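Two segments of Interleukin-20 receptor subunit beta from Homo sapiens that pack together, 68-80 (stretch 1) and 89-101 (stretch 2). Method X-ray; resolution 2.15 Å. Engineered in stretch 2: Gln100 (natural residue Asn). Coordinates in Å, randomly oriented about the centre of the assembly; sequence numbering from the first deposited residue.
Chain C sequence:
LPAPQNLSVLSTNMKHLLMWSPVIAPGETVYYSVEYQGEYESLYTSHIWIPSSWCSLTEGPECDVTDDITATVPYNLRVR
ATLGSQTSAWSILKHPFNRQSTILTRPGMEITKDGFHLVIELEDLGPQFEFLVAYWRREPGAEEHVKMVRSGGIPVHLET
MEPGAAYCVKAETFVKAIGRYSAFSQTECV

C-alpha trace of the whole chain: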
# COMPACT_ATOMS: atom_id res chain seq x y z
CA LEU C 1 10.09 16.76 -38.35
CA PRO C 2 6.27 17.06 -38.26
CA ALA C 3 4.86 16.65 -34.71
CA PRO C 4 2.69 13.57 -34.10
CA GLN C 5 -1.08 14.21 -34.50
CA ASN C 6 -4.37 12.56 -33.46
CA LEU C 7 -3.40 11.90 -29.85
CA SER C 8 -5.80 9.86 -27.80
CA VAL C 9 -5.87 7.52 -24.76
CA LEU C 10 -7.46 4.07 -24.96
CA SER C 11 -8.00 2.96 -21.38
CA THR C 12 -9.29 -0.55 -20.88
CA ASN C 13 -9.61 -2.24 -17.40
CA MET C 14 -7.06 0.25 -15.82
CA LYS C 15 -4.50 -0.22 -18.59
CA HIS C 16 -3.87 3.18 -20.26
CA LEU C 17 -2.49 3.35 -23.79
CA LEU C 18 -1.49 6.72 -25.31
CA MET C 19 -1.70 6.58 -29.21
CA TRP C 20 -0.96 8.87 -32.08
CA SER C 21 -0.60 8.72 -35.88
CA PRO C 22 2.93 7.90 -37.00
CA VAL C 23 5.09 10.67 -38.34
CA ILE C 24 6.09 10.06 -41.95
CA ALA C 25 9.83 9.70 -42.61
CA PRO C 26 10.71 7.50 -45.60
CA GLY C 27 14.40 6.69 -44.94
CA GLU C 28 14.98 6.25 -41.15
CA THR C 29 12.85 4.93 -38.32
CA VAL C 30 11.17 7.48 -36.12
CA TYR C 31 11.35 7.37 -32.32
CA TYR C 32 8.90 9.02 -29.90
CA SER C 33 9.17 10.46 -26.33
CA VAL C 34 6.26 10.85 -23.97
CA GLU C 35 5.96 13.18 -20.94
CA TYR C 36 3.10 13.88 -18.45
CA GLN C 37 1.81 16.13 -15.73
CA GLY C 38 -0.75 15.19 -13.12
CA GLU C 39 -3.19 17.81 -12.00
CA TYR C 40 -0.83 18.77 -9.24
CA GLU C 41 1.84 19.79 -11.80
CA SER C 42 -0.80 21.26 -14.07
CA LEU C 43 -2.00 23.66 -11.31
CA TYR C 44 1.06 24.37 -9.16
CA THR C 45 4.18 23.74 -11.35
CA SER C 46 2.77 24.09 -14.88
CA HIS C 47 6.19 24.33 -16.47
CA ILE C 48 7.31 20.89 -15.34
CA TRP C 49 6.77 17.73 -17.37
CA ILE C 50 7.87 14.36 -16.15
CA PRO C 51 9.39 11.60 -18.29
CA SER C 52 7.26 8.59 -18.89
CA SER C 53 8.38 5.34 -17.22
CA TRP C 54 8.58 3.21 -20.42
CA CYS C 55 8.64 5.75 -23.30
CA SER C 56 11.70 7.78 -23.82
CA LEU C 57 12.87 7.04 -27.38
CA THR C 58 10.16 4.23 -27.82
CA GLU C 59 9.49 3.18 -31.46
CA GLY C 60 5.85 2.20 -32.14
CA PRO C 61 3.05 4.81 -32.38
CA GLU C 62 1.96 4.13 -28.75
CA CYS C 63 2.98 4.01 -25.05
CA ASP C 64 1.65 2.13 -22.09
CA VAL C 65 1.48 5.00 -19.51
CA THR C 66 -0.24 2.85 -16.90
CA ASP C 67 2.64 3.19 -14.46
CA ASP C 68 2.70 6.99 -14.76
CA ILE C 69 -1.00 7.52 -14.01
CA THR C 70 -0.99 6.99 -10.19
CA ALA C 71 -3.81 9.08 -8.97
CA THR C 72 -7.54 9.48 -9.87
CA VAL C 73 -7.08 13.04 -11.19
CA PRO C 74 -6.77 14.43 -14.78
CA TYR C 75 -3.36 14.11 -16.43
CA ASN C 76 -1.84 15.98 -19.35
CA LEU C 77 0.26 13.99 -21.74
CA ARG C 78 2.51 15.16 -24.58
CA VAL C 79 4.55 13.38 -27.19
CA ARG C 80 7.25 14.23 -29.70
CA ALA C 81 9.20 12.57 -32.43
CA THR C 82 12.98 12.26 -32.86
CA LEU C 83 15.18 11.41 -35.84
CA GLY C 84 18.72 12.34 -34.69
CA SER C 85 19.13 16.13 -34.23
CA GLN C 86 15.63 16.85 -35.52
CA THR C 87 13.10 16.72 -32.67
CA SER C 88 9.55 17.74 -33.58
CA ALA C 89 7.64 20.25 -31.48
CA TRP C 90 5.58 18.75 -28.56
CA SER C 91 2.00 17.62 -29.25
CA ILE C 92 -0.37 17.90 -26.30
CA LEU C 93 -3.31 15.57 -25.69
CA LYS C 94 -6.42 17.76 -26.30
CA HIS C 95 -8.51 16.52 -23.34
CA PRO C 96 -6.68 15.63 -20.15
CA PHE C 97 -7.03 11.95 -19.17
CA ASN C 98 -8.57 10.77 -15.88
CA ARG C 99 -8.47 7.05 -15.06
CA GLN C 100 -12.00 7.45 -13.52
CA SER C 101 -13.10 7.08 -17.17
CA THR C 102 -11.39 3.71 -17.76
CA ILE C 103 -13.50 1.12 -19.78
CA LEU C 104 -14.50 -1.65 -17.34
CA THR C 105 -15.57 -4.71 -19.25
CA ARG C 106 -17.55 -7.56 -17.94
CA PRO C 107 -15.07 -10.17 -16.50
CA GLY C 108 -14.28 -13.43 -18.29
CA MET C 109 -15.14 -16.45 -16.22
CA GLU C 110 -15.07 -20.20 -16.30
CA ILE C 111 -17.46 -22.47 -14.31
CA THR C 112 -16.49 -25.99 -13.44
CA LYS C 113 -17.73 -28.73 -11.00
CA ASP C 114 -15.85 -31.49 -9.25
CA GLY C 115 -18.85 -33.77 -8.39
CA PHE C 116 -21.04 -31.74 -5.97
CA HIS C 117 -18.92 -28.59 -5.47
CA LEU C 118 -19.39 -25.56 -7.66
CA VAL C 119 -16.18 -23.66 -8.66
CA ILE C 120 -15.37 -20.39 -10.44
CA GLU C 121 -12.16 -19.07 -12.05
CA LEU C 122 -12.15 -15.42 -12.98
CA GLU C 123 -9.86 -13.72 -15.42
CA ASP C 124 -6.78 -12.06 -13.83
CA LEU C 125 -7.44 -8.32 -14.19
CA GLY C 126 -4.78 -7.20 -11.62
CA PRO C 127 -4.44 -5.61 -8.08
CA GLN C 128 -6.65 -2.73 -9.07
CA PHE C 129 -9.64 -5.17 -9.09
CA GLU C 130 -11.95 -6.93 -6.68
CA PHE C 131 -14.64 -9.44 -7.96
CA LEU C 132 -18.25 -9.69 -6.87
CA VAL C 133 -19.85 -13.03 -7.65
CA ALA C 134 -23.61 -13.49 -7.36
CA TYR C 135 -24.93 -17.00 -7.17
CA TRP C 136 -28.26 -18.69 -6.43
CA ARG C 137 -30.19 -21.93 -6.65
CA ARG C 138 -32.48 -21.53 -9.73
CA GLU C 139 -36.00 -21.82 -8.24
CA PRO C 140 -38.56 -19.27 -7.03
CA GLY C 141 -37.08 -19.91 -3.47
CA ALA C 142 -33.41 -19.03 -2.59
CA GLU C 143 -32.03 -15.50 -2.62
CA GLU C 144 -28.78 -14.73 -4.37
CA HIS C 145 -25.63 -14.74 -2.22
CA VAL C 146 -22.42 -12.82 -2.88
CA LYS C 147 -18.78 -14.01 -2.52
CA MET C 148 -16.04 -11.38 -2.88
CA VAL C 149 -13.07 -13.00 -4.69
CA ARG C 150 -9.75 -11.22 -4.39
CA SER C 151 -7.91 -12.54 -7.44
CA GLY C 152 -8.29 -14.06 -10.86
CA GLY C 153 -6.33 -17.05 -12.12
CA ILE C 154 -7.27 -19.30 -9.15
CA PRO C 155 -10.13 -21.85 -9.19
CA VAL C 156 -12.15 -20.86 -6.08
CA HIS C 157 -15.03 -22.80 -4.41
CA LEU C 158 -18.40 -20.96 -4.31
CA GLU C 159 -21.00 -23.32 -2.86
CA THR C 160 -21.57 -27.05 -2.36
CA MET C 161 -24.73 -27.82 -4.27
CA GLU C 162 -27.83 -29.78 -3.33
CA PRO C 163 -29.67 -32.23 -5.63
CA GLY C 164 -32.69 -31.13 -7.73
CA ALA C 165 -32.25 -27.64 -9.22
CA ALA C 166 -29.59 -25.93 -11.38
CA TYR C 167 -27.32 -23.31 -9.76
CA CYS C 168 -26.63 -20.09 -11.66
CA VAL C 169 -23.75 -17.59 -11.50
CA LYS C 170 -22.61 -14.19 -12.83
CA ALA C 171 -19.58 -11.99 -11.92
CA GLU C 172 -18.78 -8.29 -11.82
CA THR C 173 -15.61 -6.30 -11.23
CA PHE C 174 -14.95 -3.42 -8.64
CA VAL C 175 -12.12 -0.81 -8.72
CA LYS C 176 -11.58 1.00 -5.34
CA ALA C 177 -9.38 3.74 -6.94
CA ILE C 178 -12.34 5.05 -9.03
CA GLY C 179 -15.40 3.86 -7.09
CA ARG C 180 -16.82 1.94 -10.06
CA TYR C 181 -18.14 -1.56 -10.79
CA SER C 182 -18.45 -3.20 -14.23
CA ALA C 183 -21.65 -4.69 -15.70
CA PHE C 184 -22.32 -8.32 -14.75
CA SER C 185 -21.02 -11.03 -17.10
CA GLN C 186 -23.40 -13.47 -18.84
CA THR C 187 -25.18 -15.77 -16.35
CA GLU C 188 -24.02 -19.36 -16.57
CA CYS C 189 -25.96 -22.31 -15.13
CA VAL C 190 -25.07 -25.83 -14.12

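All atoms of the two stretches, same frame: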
# COMPACT_ATOMS: atom_id res chain seq x y z
N ASP C 68 2.58 5.59 -15.02
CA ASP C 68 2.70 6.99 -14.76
C ASP C 68 1.41 7.58 -14.20
O ASP C 68 1.44 8.60 -13.58
CB ASP C 68 3.00 7.71 -16.06
CG ASP C 68 4.22 7.12 -16.80
OD1 ASP C 68 5.30 6.95 -16.18
OD2 ASP C 68 4.11 6.84 -18.02
N ILE C 69 0.25 6.99 -14.50
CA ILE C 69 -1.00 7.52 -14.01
C ILE C 69 -1.25 6.88 -12.64
O ILE C 69 -1.58 5.69 -12.58
CB ILE C 69 -2.17 7.20 -14.98
CG1 ILE C 69 -1.88 7.63 -16.45
CG2 ILE C 69 -3.45 7.86 -14.52
CD1 ILE C 69 -1.27 8.96 -16.61
N THR C 70 -1.05 7.63 -11.53
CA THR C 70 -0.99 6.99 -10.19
C THR C 70 -1.89 7.66 -9.20
O THR C 70 -1.87 7.36 -7.96
CB THR C 70 0.44 7.04 -9.64
OG1 THR C 70 0.90 8.33 -9.76
CG2 THR C 70 1.41 6.16 -10.42
N ALA C 71 -2.75 8.51 -9.73
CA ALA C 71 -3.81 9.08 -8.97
C ALA C 71 -5.10 9.26 -9.84
O ALA C 71 -5.06 9.48 -11.06
CB ALA C 71 -3.35 10.40 -8.42
N THR C 72 -6.24 9.28 -9.18
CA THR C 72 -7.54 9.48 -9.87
C THR C 72 -7.79 11.02 -9.99
O THR C 72 -8.64 11.60 -9.33
CB THR C 72 -8.64 8.70 -9.16
OG1 THR C 72 -8.23 7.32 -9.05
CG2 THR C 72 -9.96 8.73 -9.91
N VAL C 73 -7.00 11.65 -10.84
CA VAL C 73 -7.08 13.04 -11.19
C VAL C 73 -6.74 13.14 -12.71
O VAL C 73 -6.16 12.17 -13.30
CB VAL C 73 -6.07 13.90 -10.36
CG1 VAL C 73 -6.25 13.73 -8.85
CG2 VAL C 73 -4.63 13.58 -10.71
N PRO C 74 -7.10 14.28 -13.37
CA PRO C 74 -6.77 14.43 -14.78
C PRO C 74 -5.29 14.67 -14.99
O PRO C 74 -4.72 15.45 -14.26
CB PRO C 74 -7.57 15.68 -15.27
CG PRO C 74 -7.98 16.39 -14.00
CD PRO C 74 -7.90 15.41 -12.84
N TYR C 75 -4.74 14.08 -16.05
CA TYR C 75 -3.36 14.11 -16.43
C TYR C 75 -3.26 14.69 -17.87
O TYR C 75 -4.02 14.33 -18.74
CB TYR C 75 -2.79 12.66 -16.45
CG TYR C 75 -2.24 12.18 -15.16
CD1 TYR C 75 -3.10 11.69 -14.20
CD2 TYR C 75 -0.88 12.19 -14.89
CE1 TYR C 75 -2.63 11.23 -12.95
CE2 TYR C 75 -0.38 11.75 -13.64
CZ TYR C 75 -1.26 11.26 -12.66
OH TYR C 75 -0.85 10.73 -11.43
N ASN C 76 -2.30 15.56 -18.07
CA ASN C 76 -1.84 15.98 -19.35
C ASN C 76 -0.76 15.06 -19.79
O ASN C 76 0.06 14.63 -19.01
CB ASN C 76 -1.27 17.41 -19.27
CG ASN C 76 -2.26 18.42 -18.75
OD1 ASN C 76 -3.46 18.25 -18.90
ND2 ASN C 76 -1.76 19.44 -18.07
N LEU C 77 -0.73 14.84 -21.09
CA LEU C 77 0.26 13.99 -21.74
C LEU C 77 0.71 14.72 -23.02
O LEU C 77 -0.07 15.42 -23.64
CB LEU C 77 -0.39 12.68 -22.06
CG LEU C 77 -0.65 11.77 -20.86
CD1 LEU C 77 -1.72 10.76 -21.24
CD2 LEU C 77 0.65 11.06 -20.54
N ARG C 78 2.00 14.65 -23.34
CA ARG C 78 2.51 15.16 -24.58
C ARG C 78 3.54 14.24 -25.20
O ARG C 78 4.24 13.52 -24.51
CB ARG C 78 3.11 16.53 -24.37
CG ARG C 78 4.30 16.57 -23.47
CD ARG C 78 4.86 18.00 -23.38
NE ARG C 78 6.16 18.01 -22.76
CZ ARG C 78 6.84 19.12 -22.50
NH1 ARG C 78 6.38 20.31 -22.85
NH2 ARG C 78 8.00 19.04 -21.90
N VAL C 79 3.67 14.30 -26.49
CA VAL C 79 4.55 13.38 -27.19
C VAL C 79 5.31 14.09 -28.30
O VAL C 79 4.82 15.03 -28.89
CB VAL C 79 3.77 12.22 -27.77
CG1 VAL C 79 2.78 12.71 -28.82
CG2 VAL C 79 4.70 11.15 -28.38
N ARG C 80 6.53 13.66 -28.56
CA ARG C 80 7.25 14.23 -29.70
C ARG C 80 8.03 13.16 -30.42
O ARG C 80 8.24 12.07 -29.89
CB ARG C 80 8.17 15.36 -29.25
CG ARG C 80 9.46 14.92 -28.55
CD ARG C 80 10.37 16.10 -28.19
NE ARG C 80 11.38 15.64 -27.24
CZ ARG C 80 12.28 16.42 -26.63
NH1 ARG C 80 12.34 17.72 -26.88
NH2 ARG C 80 13.13 15.87 -25.76
N ALA C 89 8.18 19.51 -32.57
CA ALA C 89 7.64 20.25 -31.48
C ALA C 89 6.82 19.25 -30.61
O ALA C 89 6.60 18.10 -31.01
CB ALA C 89 6.79 21.39 -32.01
N TRP C 90 6.42 19.63 -29.39
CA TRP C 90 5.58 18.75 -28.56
C TRP C 90 4.14 18.81 -29.03
O TRP C 90 3.67 19.87 -29.37
CB TRP C 90 5.61 19.16 -27.09
CG TRP C 90 6.89 18.89 -26.39
CD1 TRP C 90 7.85 19.81 -26.06
CD2 TRP C 90 7.37 17.61 -25.91
NE1 TRP C 90 8.88 19.19 -25.42
CE2 TRP C 90 8.60 17.85 -25.28
CE3 TRP C 90 6.88 16.30 -25.96
CZ2 TRP C 90 9.37 16.83 -24.72
CZ3 TRP C 90 7.64 15.27 -25.39
CH2 TRP C 90 8.90 15.55 -24.81
N SER C 91 3.45 17.67 -29.01
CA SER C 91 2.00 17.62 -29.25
C SER C 91 1.31 17.25 -27.92
O SER C 91 1.66 16.22 -27.32
CB SER C 91 1.61 16.52 -30.25
OG SER C 91 1.74 16.84 -31.58
N ILE C 92 0.31 18.04 -27.54
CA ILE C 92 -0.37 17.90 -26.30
C ILE C 92 -1.67 17.18 -26.50
O ILE C 92 -2.37 17.46 -27.36
CB ILE C 92 -0.52 19.26 -25.62
CG1 ILE C 92 0.88 19.84 -25.46
CG2 ILE C 92 -1.13 19.15 -24.23
CD1 ILE C 92 0.86 21.20 -24.81
N LEU C 93 -1.97 16.18 -25.69
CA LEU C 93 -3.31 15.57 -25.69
C LEU C 93 -4.40 16.65 -25.43
O LEU C 93 -4.26 17.42 -24.53
CB LEU C 93 -3.36 14.46 -24.63
CG LEU C 93 -4.63 13.69 -24.44
CD1 LEU C 93 -4.79 12.78 -25.61
CD2 LEU C 93 -4.59 12.90 -23.12
N LYS C 94 -5.45 16.66 -26.24
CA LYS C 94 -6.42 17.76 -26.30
C LYS C 94 -7.21 17.81 -24.99
O LYS C 94 -7.23 18.85 -24.34
CB LYS C 94 -7.38 17.60 -27.51
CG LYS C 94 -8.16 18.87 -27.87
CD LYS C 94 -9.15 18.70 -29.05
CE LYS C 94 -8.51 18.22 -30.36
NZ LYS C 94 -7.43 19.09 -30.93
N HIS C 95 -7.78 16.66 -24.58
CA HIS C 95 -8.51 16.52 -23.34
C HIS C 95 -7.75 15.68 -22.35
O HIS C 95 -7.44 14.53 -22.60
CB HIS C 95 -9.90 15.93 -23.61
CG HIS C 95 -10.73 16.81 -24.50
ND1 HIS C 95 -11.06 16.48 -25.80
CD2 HIS C 95 -11.20 18.08 -24.30
CE1 HIS C 95 -11.74 17.47 -26.35
NE2 HIS C 95 -11.85 18.45 -25.46
N PRO C 96 -7.41 16.28 -21.21
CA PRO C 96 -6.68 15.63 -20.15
C PRO C 96 -7.32 14.28 -19.77
O PRO C 96 -8.51 14.14 -19.79
CB PRO C 96 -6.88 16.62 -19.00
CG PRO C 96 -6.91 17.94 -19.67
CD PRO C 96 -7.77 17.66 -20.85
N PHE C 97 -6.53 13.28 -19.50
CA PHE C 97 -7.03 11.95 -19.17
C PHE C 97 -7.13 11.69 -17.62
O PHE C 97 -6.14 11.90 -16.86
CB PHE C 97 -6.07 10.89 -19.72
CG PHE C 97 -6.51 9.49 -19.41
CD1 PHE C 97 -7.64 8.97 -20.07
CD2 PHE C 97 -5.86 8.73 -18.42
CE1 PHE C 97 -8.09 7.71 -19.75
CE2 PHE C 97 -6.28 7.46 -18.12
CZ PHE C 97 -7.41 6.94 -18.76
N ASN C 98 -8.26 11.15 -17.20
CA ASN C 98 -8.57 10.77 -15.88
C ASN C 98 -8.92 9.28 -15.89
O ASN C 98 -9.95 8.86 -16.49
CB ASN C 98 -9.76 11.59 -15.34
CG ASN C 98 -9.96 11.40 -13.80
OD1 ASN C 98 -9.76 10.31 -13.25
ND2 ASN C 98 -10.35 12.47 -13.12
N ARG C 99 -8.18 8.47 -15.11
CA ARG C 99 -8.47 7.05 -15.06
C ARG C 99 -9.88 6.70 -14.53
O ARG C 99 -10.25 5.59 -14.67
CB ARG C 99 -7.40 6.28 -14.30
CG ARG C 99 -7.42 6.52 -12.78
CD ARG C 99 -6.13 5.99 -12.15
NE ARG C 99 -6.20 6.14 -10.70
CZ ARG C 99 -5.33 5.64 -9.85
NH1 ARG C 99 -4.34 4.87 -10.27
NH2 ARG C 99 -5.48 5.91 -8.56
N GLN C 100 -10.58 7.61 -13.87
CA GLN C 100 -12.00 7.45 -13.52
C GLN C 100 -12.83 7.02 -14.78
O GLN C 100 -13.81 6.38 -14.69
CB GLN C 100 -12.49 8.79 -12.95
CG GLN C 100 -13.96 8.93 -12.51
CD GLN C 100 -14.18 8.37 -11.11
OE1 GLN C 100 -13.41 8.67 -10.18
NE2 GLN C 100 -15.22 7.56 -10.94
N SER C 101 -12.40 7.41 -15.96
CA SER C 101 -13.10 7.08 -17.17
C SER C 101 -12.62 5.79 -17.81
O SER C 101 -12.98 5.54 -18.92
CB SER C 101 -12.98 8.25 -18.12
OG SER C 101 -11.67 8.20 -18.69
O HOH W 1 -3.74 3.82 -13.20
O HOH W 2 -5.92 9.60 -13.64
O HOH W 3 -6.08 8.08 -6.56
O HOH W 4 -3.12 16.84 -22.19

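An arginine can serve a protein interface in two ways, through the directed hydrogen bonds of its guanidinium edge and through the flat faces of the same group. The pairing of residues 68-80 with 89-101 in the interleukin-20 receptor beta subunit illustrates both.

The edge is at work in Arg99. Its NE and NH2 both donate to the hydroxyl of Thr72, at 2.9 Å (Arg99 NE to Thr72 OG1) and 3.1 Å (Arg99 NH2 to Thr72 OG1), so that one oxygen lying near the guanidinium plane receives a forked pair of bonds. One face of the group lies against the backbone of Thr70 and Ala71, with Arg99 NE 3.4 Å from Ala71 C. Water extends the network: one molecule donates to Ile69 O and accepts from Arg99 NH1, while another donates to Ala71 O and Val73 O and accepts from Arg99 N, stitching together backbones that do not bond directly here.

Beyond this corner the chains run antiparallel, but in two ladders rather than one. Tyr75 and Phe97 form a reciprocal pair, Tyr75 N to Phe97 O at 2.7 Å and Phe97 N to Tyr75 O at 2.8 Å. Val79 and Ser91 form the other, Val79 N to Ser91 O at 2.9 Å and Ser91 N to Val79 O at 3.0 Å. Between Tyr75 and Arg78 the register shifts by two residues, as stretch 2 loops outward through Lys94 and His95, neither of which touches stretch 1. Leu93 N still reaches Leu77 O at 2.9 Å, and a water donating to Leu93 O, with a weak bond from Leu77 N, helps fill the gap.

The guanidinium faces come into play at Trp90, whose indole is sandwiched between two arginines. Arg78 lies flat on one side, its plane within 5° of the ring, and Arg78 CZ sits 3.5 Å from the centroid of the five-membered ring formed by Trp90 CG, CD1, NE1, CE2 and CD2, a cation-pi arrangement that leaves the guanidinium edge free for bonds elsewhere in the structure. Across the opposite face runs Arg80, which places its CD 3.6 Å from the centroid of the Trp90 six-membered ring in a CH-pi contact.

Apolar contacts complete the packing. Leu77 CD1 meets Leu93 CD2 at 4.0 Å, and Pro74 CB meets Pro96 CB at 3.9 Å. Phe97 and Tyr75 direct their CA-to-CB bonds to the same face of the sheet, whereas Arg78 and Ile92 share the other.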